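PDB 2J5Z: ficolin-3 from Homo sapiens, which binds galactose through a fibrinogen-like recognition domain and, as a lectin of innate immunity, probably recognises sugars on microbial surfaces. Local coordinates for residues 115-120 with 134-139; 146-151 with 173-178; 179-184 with 197-202; 191-196 with 210-215. All coordinates share one frame; numbering follows the deposited sequence.

Interaction 1. Residues 115-120 with 134-139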
# COMPACT_ATOMS: atom_id res chain seq x y z
N ALA A 115 -10.26 22.54 -7.19
CA ALA A 115 -10.40 23.25 -8.45
C ALA A 115 -10.78 22.21 -9.50
O ALA A 115 -10.22 21.11 -9.51
CB ALA A 115 -9.11 23.96 -8.83
N HIS A 116 -11.73 22.56 -10.34
CA HIS A 116 -12.18 21.66 -11.39
C HIS A 116 -12.06 22.36 -12.73
O HIS A 116 -12.25 23.58 -12.82
CB HIS A 116 -13.62 21.23 -11.13
CG HIS A 116 -13.76 20.29 -9.97
ND1 HIS A 116 -13.55 20.69 -8.67
CD2 HIS A 116 -14.09 18.98 -9.92
CE1 HIS A 116 -13.74 19.66 -7.87
NE2 HIS A 116 -14.07 18.61 -8.60
N TYR A 117 -11.71 21.58 -13.75
CA TYR A 117 -11.61 22.11 -15.12
C TYR A 117 -12.29 21.12 -16.05
O TYR A 117 -12.19 19.90 -15.85
CB TYR A 117 -10.14 22.30 -15.53
CG TYR A 117 -9.42 23.31 -14.67
CD1 TYR A 117 -9.34 24.65 -15.05
CD2 TYR A 117 -8.81 22.92 -13.47
CE1 TYR A 117 -8.68 25.59 -14.25
CE2 TYR A 117 -8.16 23.86 -12.65
CZ TYR A 117 -8.11 25.18 -13.05
OH TYR A 117 -7.47 26.11 -12.26
N ALA A 118 -13.00 21.63 -17.05
CA ALA A 118 -13.86 20.79 -17.89
C ALA A 118 -13.11 19.68 -18.62
O ALA A 118 -13.63 18.56 -18.76
CB ALA A 118 -14.60 21.68 -18.91
N THR A 119 -11.91 20.00 -19.12
CA THR A 119 -11.07 19.02 -19.82
C THR A 119 -9.59 19.20 -19.51
O THR A 119 -9.15 20.27 -19.06
CB THR A 119 -11.24 19.07 -21.38
OG1 THR A 119 -10.85 20.37 -21.86
CG2 THR A 119 -12.68 18.77 -21.81
N PHE A 120 -8.82 18.15 -19.75
CA PHE A 120 -7.38 18.16 -19.59
C PHE A 120 -6.79 17.23 -20.64
O PHE A 120 -7.24 16.09 -20.80
CB PHE A 120 -7.01 17.67 -18.17
CG PHE A 120 -5.54 17.43 -17.94
CD1 PHE A 120 -4.75 18.39 -17.31
CD2 PHE A 120 -4.95 16.21 -18.29
CE1 PHE A 120 -3.39 18.15 -17.06
CE2 PHE A 120 -3.60 15.98 -18.06
CZ PHE A 120 -2.83 16.93 -17.43
N GLY A 134 -9.21 22.79 -20.36
CA GLY A 134 -10.57 23.31 -20.50
C GLY A 134 -10.87 24.39 -19.48
O GLY A 134 -10.05 24.72 -18.63
N LYS A 135 -12.06 24.98 -19.60
CA LYS A 135 -12.45 26.09 -18.74
C LYS A 135 -12.69 25.67 -17.29
O LYS A 135 -13.10 24.54 -17.02
CB LYS A 135 -13.70 26.76 -19.31
CG LYS A 135 -13.54 27.24 -20.75
CD LYS A 135 -12.47 28.29 -20.86
CE LYS A 135 -12.37 28.83 -22.29
NZ LYS A 135 -11.21 29.77 -22.45
N PHE A 136 -12.44 26.61 -16.38
CA PHE A 136 -12.67 26.44 -14.96
C PHE A 136 -14.17 26.37 -14.68
O PHE A 136 -14.92 27.25 -15.10
CB PHE A 136 -12.04 27.63 -14.22
CG PHE A 136 -12.18 27.59 -12.73
CD1 PHE A 136 -11.45 26.68 -11.96
CD2 PHE A 136 -13.02 28.49 -12.07
CE1 PHE A 136 -11.57 26.66 -10.58
CE2 PHE A 136 -13.15 28.47 -10.68
CZ PHE A 136 -12.42 27.56 -9.93
N SER A 137 -14.60 25.32 -13.98
CA SER A 137 -16.01 25.18 -13.63
C SER A 137 -16.29 25.73 -12.23
O SER A 137 -16.99 26.73 -12.09
CB SER A 137 -16.46 23.72 -13.74
OG SER A 137 -15.77 22.92 -12.79
N GLU A 138 -15.72 25.09 -11.22
CA GLU A 138 -15.88 25.54 -9.84
C GLU A 138 -14.69 25.09 -9.01
O GLU A 138 -13.97 24.16 -9.40
CB GLU A 138 -17.18 25.00 -9.24
CG GLU A 138 -17.22 23.48 -9.12
CD GLU A 138 -18.59 22.94 -8.78
OE1 GLU A 138 -19.58 23.71 -8.85
OE2 GLU A 138 -18.69 21.74 -8.45
N GLY A 139 -14.48 25.74 -7.88
CA GLY A 139 -13.37 25.39 -7.01
C GLY A 139 -13.15 26.37 -5.89
O GLY A 139 -12.86 27.54 -6.12

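Interaction 2. Residues 146-151 with 173-178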
# COMPACT_ATOMS: atom_id res chain seq x y z
N SER A 146 -5.22 28.10 -15.40
CA SER A 146 -5.57 28.58 -16.74
C SER A 146 -4.42 29.28 -17.41
O SER A 146 -4.21 29.13 -18.62
CB SER A 146 -6.79 29.51 -16.70
OG SER A 146 -7.96 28.78 -16.37
N LEU A 147 -3.66 30.06 -16.64
CA LEU A 147 -2.46 30.74 -17.15
C LEU A 147 -1.53 29.75 -17.85
O LEU A 147 -0.86 30.07 -18.83
CB LEU A 147 -1.70 31.44 -16.01
CG LEU A 147 -0.24 31.83 -16.31
CD1 LEU A 147 -0.15 32.96 -17.35
CD2 LEU A 147 0.56 32.20 -15.06
N HIS A 148 -1.51 28.52 -17.34
CA HIS A 148 -0.57 27.53 -17.82
C HIS A 148 -1.05 26.78 -19.05
O HIS A 148 -0.27 26.09 -19.70
CB HIS A 148 -0.21 26.58 -16.67
CG HIS A 148 0.62 27.25 -15.62
ND1 HIS A 148 0.09 27.71 -14.44
CD2 HIS A 148 1.92 27.61 -15.62
CE1 HIS A 148 1.04 28.29 -13.73
NE2 HIS A 148 2.16 28.25 -14.43
N SER A 149 -2.32 26.95 -19.38
CA SER A 149 -2.84 26.30 -20.58
C SER A 149 -2.15 26.85 -21.82
O SER A 149 -1.93 28.05 -21.92
CB SER A 149 -4.35 26.49 -20.71
OG SER A 149 -4.83 25.71 -21.80
N GLY A 150 -1.80 25.97 -22.75
CA GLY A 150 -1.12 26.39 -23.98
C GLY A 150 0.39 26.43 -23.88
O GLY A 150 1.08 26.77 -24.85
N ARG A 151 0.92 26.09 -22.70
CA ARG A 151 2.35 26.20 -22.47
C ARG A 151 3.02 24.84 -22.44
O ARG A 151 2.40 23.87 -22.02
CB ARG A 151 2.63 26.98 -21.18
CG ARG A 151 2.08 28.39 -21.24
CD ARG A 151 2.31 29.18 -19.99
NE ARG A 151 1.69 30.50 -20.12
CZ ARG A 151 2.27 31.54 -20.71
NH1 ARG A 151 3.51 31.44 -21.18
NH2 ARG A 151 1.62 32.70 -20.79
N GLY A 173 11.24 22.95 -9.56
CA GLY A 173 10.10 22.10 -9.91
C GLY A 173 10.09 21.69 -11.36
O GLY A 173 11.12 21.75 -12.05
N ALA A 174 8.92 21.24 -11.82
CA ALA A 174 8.68 20.94 -13.22
C ALA A 174 7.21 21.25 -13.47
O ALA A 174 6.36 20.85 -12.68
CB ALA A 174 8.95 19.45 -13.51
N TRP A 175 6.90 21.94 -14.56
CA TRP A 175 5.52 22.37 -14.78
C TRP A 175 5.46 23.03 -16.14
O TRP A 175 6.48 23.20 -16.80
CB TRP A 175 5.14 23.42 -13.73
CG TRP A 175 3.67 23.60 -13.37
CD1 TRP A 175 2.91 24.74 -13.55
CD2 TRP A 175 2.83 22.66 -12.70
NE1 TRP A 175 1.65 24.55 -13.04
CE2 TRP A 175 1.57 23.29 -12.52
CE3 TRP A 175 3.01 21.35 -12.25
CZ2 TRP A 175 0.50 22.64 -11.89
CZ3 TRP A 175 1.95 20.71 -11.62
CH2 TRP A 175 0.70 21.35 -11.46
N TRP A 176 4.26 23.44 -16.52
CA TRP A 176 4.07 24.17 -17.76
C TRP A 176 4.33 25.64 -17.47
O TRP A 176 3.42 26.47 -17.56
CB TRP A 176 2.65 23.94 -18.28
CG TRP A 176 2.33 22.47 -18.46
CD1 TRP A 176 2.58 21.69 -19.56
CD2 TRP A 176 1.71 21.61 -17.49
NE1 TRP A 176 2.15 20.40 -19.34
CE2 TRP A 176 1.62 20.32 -18.07
CE3 TRP A 176 1.24 21.79 -16.18
CZ2 TRP A 176 1.07 19.22 -17.40
CZ3 TRP A 176 0.67 20.70 -15.51
CH2 TRP A 176 0.60 19.43 -16.12
N TYR A 177 5.58 25.95 -17.11
CA TYR A 177 5.93 27.30 -16.63
C TYR A 177 5.76 28.40 -17.68
O TYR A 177 5.99 28.20 -18.87
CB TYR A 177 7.38 27.34 -16.10
CG TYR A 177 7.59 26.53 -14.85
CD1 TYR A 177 6.89 26.82 -13.68
CD2 TYR A 177 8.48 25.46 -14.84
CE1 TYR A 177 7.07 26.06 -12.53
CE2 TYR A 177 8.67 24.71 -13.70
CZ TYR A 177 7.97 25.02 -12.54
OH TYR A 177 8.14 24.26 -11.41
N ALA A 178 5.37 29.57 -17.18
CA ALA A 178 5.40 30.79 -17.97
C ALA A 178 6.62 31.59 -17.48
O ALA A 178 7.75 31.31 -17.89
CB ALA A 178 4.10 31.56 -17.74
O HOH W 1 5.36 29.36 -21.32

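Interaction 3. Residues 179-184 with 197-202. With GAL (beta-D-galactopyranose), chain E.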
# COMPACT_ATOMS: atom_id res chain seq x y z
N SER A 179 6.41 32.56 -16.59
CA SER A 179 7.53 33.27 -15.98
C SER A 179 7.23 33.82 -14.58
O SER A 179 7.22 35.04 -14.36
CB SER A 179 8.06 34.37 -16.92
OG SER A 179 7.00 35.14 -17.45
N CYS A 180 6.99 32.93 -13.61
CA CYS A 180 7.03 31.49 -13.84
C CYS A 180 5.70 30.76 -13.65
O CYS A 180 5.36 29.89 -14.45
CB CYS A 180 8.11 30.85 -12.97
SG CYS A 180 9.77 31.27 -13.50
N TYR A 181 4.96 31.09 -12.59
CA TYR A 181 3.76 30.31 -12.26
C TYR A 181 2.65 30.95 -11.41
O TYR A 181 2.88 31.88 -10.63
CB TYR A 181 4.16 28.98 -11.61
CG TYR A 181 4.66 29.06 -10.16
CD1 TYR A 181 3.77 29.12 -9.10
CD2 TYR A 181 6.02 29.02 -9.87
CE1 TYR A 181 4.21 29.17 -7.78
CE2 TYR A 181 6.47 29.06 -8.55
CZ TYR A 181 5.56 29.14 -7.51
OH TYR A 181 5.99 29.17 -6.20
N ARG A 182 1.44 30.42 -11.58
CA ARG A 182 0.35 30.61 -10.62
C ARG A 182 0.16 29.32 -9.82
O ARG A 182 -0.43 29.34 -8.74
CB ARG A 182 -0.97 30.93 -11.33
CG ARG A 182 -0.92 32.11 -12.30
CD ARG A 182 -1.74 33.29 -11.84
NE ARG A 182 -3.07 32.90 -11.37
CZ ARG A 182 -3.68 33.49 -10.35
NH1 ARG A 182 -3.10 34.50 -9.71
NH2 ARG A 182 -4.88 33.09 -9.97
N SER A 183 0.63 28.20 -10.36
CA SER A 183 0.62 26.91 -9.63
C SER A 183 1.93 26.16 -9.83
O SER A 183 2.59 26.28 -10.86
CB SER A 183 -0.57 26.03 -10.06
OG SER A 183 -0.61 25.88 -11.47
N ASN A 184 2.30 25.34 -8.85
CA ASN A 184 3.61 24.72 -8.83
C ASN A 184 3.55 23.45 -7.99
O ASN A 184 4.32 23.28 -7.03
CB ASN A 184 4.62 25.70 -8.21
CG ASN A 184 6.04 25.25 -8.34
OD1 ASN A 184 6.47 24.78 -9.41
ND2 ASN A 184 6.83 25.44 -7.26
N HIS A 197 9.79 26.99 1.40
CA HIS A 197 10.76 27.57 0.50
C HIS A 197 10.12 28.82 -0.11
O HIS A 197 8.93 29.05 0.07
CB HIS A 197 11.12 26.52 -0.55
CG HIS A 197 11.29 25.15 0.03
ND1 HIS A 197 12.52 24.61 0.35
CD2 HIS A 197 10.37 24.23 0.42
CE1 HIS A 197 12.35 23.41 0.87
NE2 HIS A 197 11.06 23.16 0.93
N LYS A 198 10.93 29.63 -0.78
CA LYS A 198 10.44 30.81 -1.49
C LYS A 198 9.36 30.35 -2.46
O LYS A 198 8.25 30.90 -2.50
CB LYS A 198 11.60 31.45 -2.25
CG LYS A 198 11.36 32.85 -2.81
CD LYS A 198 12.59 33.32 -3.58
CE LYS A 198 12.45 34.76 -4.08
NZ LYS A 198 13.64 35.20 -4.88
N TYR A 199 9.69 29.31 -3.22
CA TYR A 199 8.76 28.69 -4.15
C TYR A 199 8.54 27.25 -3.72
O TYR A 199 9.50 26.47 -3.64
CB TYR A 199 9.36 28.70 -5.55
CG TYR A 199 9.79 30.07 -6.00
CD1 TYR A 199 8.87 31.09 -6.13
CD2 TYR A 199 11.13 30.34 -6.29
CE1 TYR A 199 9.26 32.35 -6.53
CE2 TYR A 199 11.53 31.60 -6.70
CZ TYR A 199 10.59 32.61 -6.82
OH TYR A 199 10.96 33.87 -7.23
N GLY A 200 7.29 26.90 -3.43
CA GLY A 200 6.95 25.53 -3.01
C GLY A 200 5.72 24.99 -3.71
O GLY A 200 5.41 25.39 -4.82
N ILE A 201 5.01 24.09 -3.03
CA ILE A 201 3.80 23.47 -3.59
C ILE A 201 2.66 24.47 -3.42
O ILE A 201 1.91 24.44 -2.44
CB ILE A 201 3.51 22.09 -2.94
CG1 ILE A 201 4.71 21.17 -3.16
CG2 ILE A 201 2.22 21.48 -3.50
CD1 ILE A 201 4.69 19.87 -2.35
N ASP A 202 2.58 25.38 -4.39
CA ASP A 202 1.80 26.62 -4.27
C ASP A 202 0.63 26.68 -5.26
O ASP A 202 0.70 26.14 -6.36
CB ASP A 202 2.70 27.83 -4.55
CG ASP A 202 3.86 27.95 -3.58
OD1 ASP A 202 3.82 27.34 -2.49
OD2 ASP A 202 4.84 28.66 -3.92
C1 GAL E . 5.73 34.31 -10.80
C2 GAL E . 5.00 33.42 -9.81
C3 GAL E . 5.85 33.19 -8.56
C4 GAL E . 7.33 32.96 -8.86
C5 GAL E . 7.86 33.82 -10.00
C6 GAL E . 9.27 33.39 -10.39
O1 GAL E . 4.95 34.50 -11.98
O2 GAL E . 3.76 34.02 -9.43
O3 GAL E . 5.33 32.05 -7.87
O4 GAL E . 7.55 31.58 -9.18
O5 GAL E . 6.97 33.68 -11.10
O6 GAL E . 10.09 34.55 -10.55
O HOH W 2 9.20 24.50 -5.39

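Interaction 4. Residues 191-196 with 210-215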
# COMPACT_ATOMS: atom_id res chain seq x y z
N VAL A 191 7.30 20.49 5.23
CA VAL A 191 6.44 19.90 6.26
C VAL A 191 5.66 20.93 7.07
O VAL A 191 4.76 20.56 7.82
CB VAL A 191 7.22 18.95 7.21
CG1 VAL A 191 7.94 17.88 6.40
CG2 VAL A 191 8.20 19.73 8.08
N SER A 192 5.99 22.21 6.89
CA SER A 192 5.28 23.31 7.55
C SER A 192 5.64 24.67 6.92
O SER A 192 6.52 24.74 6.06
CB SER A 192 5.60 23.34 9.05
OG SER A 192 6.97 23.63 9.26
N GLU A 193 4.96 25.73 7.36
CA GLU A 193 5.26 27.10 6.92
C GLU A 193 6.69 27.54 7.27
O GLU A 193 7.38 28.16 6.46
CB GLU A 193 4.25 28.10 7.49
CG GLU A 193 4.36 29.54 6.97
CD GLU A 193 3.69 29.75 5.63
OE1 GLU A 193 2.62 29.14 5.38
OE2 GLU A 193 4.22 30.56 4.83
N ALA A 194 7.13 27.19 8.48
CA ALA A 194 8.47 27.55 8.93
C ALA A 194 9.53 27.06 7.94
O ALA A 194 10.45 27.80 7.57
CB ALA A 194 8.73 26.97 10.31
N ALA A 195 9.37 25.81 7.49
CA ALA A 195 10.35 25.17 6.62
C ALA A 195 10.12 25.49 5.14
O ALA A 195 10.91 25.08 4.28
CB ALA A 195 10.35 23.66 6.85
N ALA A 196 9.06 26.24 4.86
CA ALA A 196 8.68 26.57 3.49
C ALA A 196 9.75 27.30 2.68
O ALA A 196 10.52 28.12 3.21
CB ALA A 196 7.38 27.35 3.47
N GLY A 210 4.65 30.98 -2.09
CA GLY A 210 5.44 30.97 -0.86
C GLY A 210 4.69 30.44 0.35
O GLY A 210 5.23 30.41 1.46
N HIS A 211 3.45 30.02 0.14
CA HIS A 211 2.63 29.48 1.23
C HIS A 211 1.97 28.15 0.83
O HIS A 211 0.83 28.11 0.34
CB HIS A 211 1.61 30.51 1.69
CG HIS A 211 2.20 31.86 1.95
ND1 HIS A 211 3.10 32.10 2.97
CD2 HIS A 211 2.05 33.05 1.31
CE1 HIS A 211 3.46 33.37 2.96
NE2 HIS A 211 2.84 33.97 1.96
N PRO A 212 2.69 27.04 1.06
CA PRO A 212 2.43 25.73 0.46
C PRO A 212 1.38 24.84 1.14
O PRO A 212 0.86 25.16 2.22
CB PRO A 212 3.79 25.06 0.54
CG PRO A 212 4.33 25.56 1.86
CD PRO A 212 3.86 27.00 1.96
N TYR A 213 1.10 23.71 0.49
CA TYR A 213 0.13 22.74 0.96
C TYR A 213 0.82 21.47 1.46
O TYR A 213 1.92 21.14 1.02
CB TYR A 213 -0.83 22.39 -0.18
CG TYR A 213 -1.66 23.57 -0.61
CD1 TYR A 213 -2.89 23.82 -0.02
CD2 TYR A 213 -1.19 24.47 -1.57
CE1 TYR A 213 -3.66 24.92 -0.41
CE2 TYR A 213 -1.94 25.57 -1.96
CZ TYR A 213 -3.17 25.79 -1.37
OH TYR A 213 -3.92 26.88 -1.74
N ARG A 214 0.15 20.78 2.37
CA ARG A 214 0.63 19.54 2.99
C ARG A 214 0.38 18.32 2.09
O ARG A 214 1.21 17.42 2.00
CB ARG A 214 -0.07 19.34 4.34
CG ARG A 214 0.13 17.99 5.00
CD ARG A 214 -0.52 17.94 6.38
NE ARG A 214 0.28 18.64 7.39
CZ ARG A 214 -0.17 18.98 8.59
NH1 ARG A 214 -1.42 18.69 8.95
NH2 ARG A 214 0.62 19.62 9.44
N ARG A 215 -0.78 18.32 1.43
CA ARG A 215 -1.18 17.21 0.56
C ARG A 215 -1.84 17.75 -0.71
O ARG A 215 -2.66 18.66 -0.65
CB ARG A 215 -2.18 16.30 1.27
CG ARG A 215 -1.67 15.70 2.59
CD ARG A 215 -2.78 14.92 3.29
NE ARG A 215 -3.27 13.83 2.46
CZ ARG A 215 -2.86 12.57 2.56
NH1 ARG A 215 -1.95 12.22 3.46
NH2 ARG A 215 -3.37 11.65 1.75

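Interaction 1. Residues 115-120 with 134-139
Four backbone hydrogen bonds hold residues 134-139 antiparallel to residues 115-120, a loop segment joined to the strand by main-chain bonding and by side-chain packing. The straightest runs from Gly-134 N to Thr-119 O at 2.8 Å, although the donor stands above the carbonyl plane. Ala-118 N meets Lys-135 O in the plane of that carbonyl, 2.9 Å away. Farther along, Ser-137 N gives to His-116 O, again from above the carbonyl plane, while His-116 N returns a more bent bond to Glu-138 O, 2.9 Å long and 133° at the hydrogen. The single beta bridge pairs Tyr-117 with Phe-136, and a CA-H...O contact from Tyr-117 CA to Lys-135 O supplements it.

Beside this bridge the two aromatic rings meet edge-to-face. Phe-136, with CG anti to the backbone N (chi1 -179°), turns its edge to the face of Tyr-117, CD1 lying 3.8 Å from Tyr-117 CE1; the ring planes are 61° apart. Ala-115 CB adds an apolar touch, 4.1 Å from Phe-136 CE1. Gly-134 lets Thr-119 come close: OG1 is 3.3 Å from Gly-134 CA, where a CB would clash.

Tyr-117 is fixed from its far end, its OH hydrogen-bonded to Asp-143 OD1. In the antiparallel sheet of this fibrinogen-like domain, the loop after strand 131-133 thus continues along strand 112-122, which is also bonded to strand 101-106 through Ala-115 and Tyr-117.

Interaction 2. Residues 146-151 with 173-178
Packing is tightest where His-148 stands among the tryptophans, in a contact that joins the loop before helix 167-171 to the loop after it. Its CB points toward residues 173-178, chi1 of -69° sets CG beside the backbone N, and Trp-175 drives the edge of its five-membered ring against one imidazole face. The planes are 82° apart, a T-shaped pair with ring centroids separated by 4.6 Å. Leu-147 CD2 lies over the opposite face, so the ring is sandwiched; the Leu-147 side chain is itself about 6 Å from the bound galactose. Trp-176, the centre of an inverse gamma turn, sends its indole away from the contact, yet Trp-176 CD1 still comes within 3.3 Å of Arg-151 O. That indole is anchored elsewhere, NE1 bonding to Tyr-129 O.

Toward solvent the contact becomes more polar and is partly water-bridged. Arg-151, closing a type II turn from His-148, lays one guanidinium face over the methyl of Ala-178, Ala-178 CB being 3.5 Å from Arg-151 CZ. Arg-151 NE gives a hydrogen bond of 2.9 Å to Leu-147 O, which lies in the guanidinium plane and fixes the rotation of the group. Its NH1 donates to a water, which in turn donates to Tyr-177 O.

Direct hydrogen bonds between the two loops are absent, so shape and ring packing join them. Trp-176 O is buried without a partner in the model, a likely energetic cost set against the aromatic packing.

Interaction 3. Residues 179-184 with 197-202
The ring of Tyr-181 lies between sugar and protein: galactose O3 sits over one face, Asn-184 CB is centred 3.4 Å above the other, and Asp-202 OD2 meets the phenol edge in plane. Tyr-199 presents its edge to the hydroxyl of Tyr-181, while Lys-198 CG lies over one face of the Tyr-199 ring and Tyr-199 CE1 approaches galactose C4. Tyr-181 takes the crowded position between backbone N and carbonyl carbon (chi1 74°), and this swings the phenol across to residues 197-202. Its OH donates to the anti lone pair of Asp-202 OD2 at 2.6 Å. Gly-200 N reaches the same oxygen at 3.1 Å from above the carboxylate plane, and Gly-210 N is a further donor; so many donors would favour an ionised aspartate.

This is the ligand pocket of a fibrinogen-like recognition domain. The peptide before Cys-180 is cis, and Cys-180 N faces the sugar. It donates a hydrogen bond of 2.6 Å to the ring oxygen O5 of galactose, with a weaker one to O1, and Cys-180 is tied by its disulfide to Cys-167; Val-171 and Val-209 complete the pocket.

Across the Tyr-181 ring from the sugar, Asn-184 ties its loop to residues 197-202 twice. Its N donates to Asp-202 O in the carbonyl plane, 3.1 Å away, and ND2 gives to Gly-200 O at 2.8 Å from above that carbonyl's plane. OD1 accepts from Tyr-177 OH; together with the ND2 bond, this fixes which way the amide is turned.

Interaction 4. Residues 191-196 with 210-215
One hydrogen bond carries the polar part of this surface contact, which joins two stretches of the long loop region between helix 167-171 and strand 215-220, beside the galactose pocket; Gly-210 is about 7 Å from the sugar. His-211 ND1 donates to Glu-193 OE2 over 2.7 Å, and at 166° the bond is nearly straight. It uses the syn lone pair of the carboxylate, and the oxygen lies in the plane of the imidazole, at the ring edge; carboxylate and ring planes are 36° apart. CG of Glu-193 is anti to the backbone N (chi1 -173°), and a bend at chi2 brings the carboxylate to His-211. Its other oxygen, OE1, forms a salt bridge with Arg-207, whose NH2 also binds Pro-212 O.

The apolar part is a single touch. Ala-196 points its methyl at the pyrrolidine ring of Pro-212, with Ala-196 CB 3.8 Å from Pro-212 CD.

Backbone bonding shapes the first loop. A type I turn runs from Glu-193 to Ala-196, closed by Ala-196 N to Glu-193 O at 3.0 Å.

The carboxylate is thus shared between an imidazole and a guanidinium, and both would be expected to keep it ionised. In return, its negative charge would tend to raise the proton affinity of His-211.

How the interactions relate
All four contacts belong to one fibrinogen-like domain. Interaction 1, on strand 112-122, comes first along the chain and touches interaction 2, with centres about 15 Å apart, through Phe-120 against Trp-176. Interactions 2 and 3 lie closer, about 11 Å between centres, and are joined by a weak hydrogen bond from Trp-175 NE1 to Ser-183 OG and by Leu-147 packing on Arg-182. Interactions 3 and 4, with centres about 12 Å apart, interleave in sequence, their segments alternating, and Ile-201 O to Tyr-213 N joins them. Interaction 3 holds residues of the galactose pocket, and interactions 2 and 4 flank it. Interactions 1 and 4 adjoin strands 112-122 and 215-220, so this loop-built site borders the sheet.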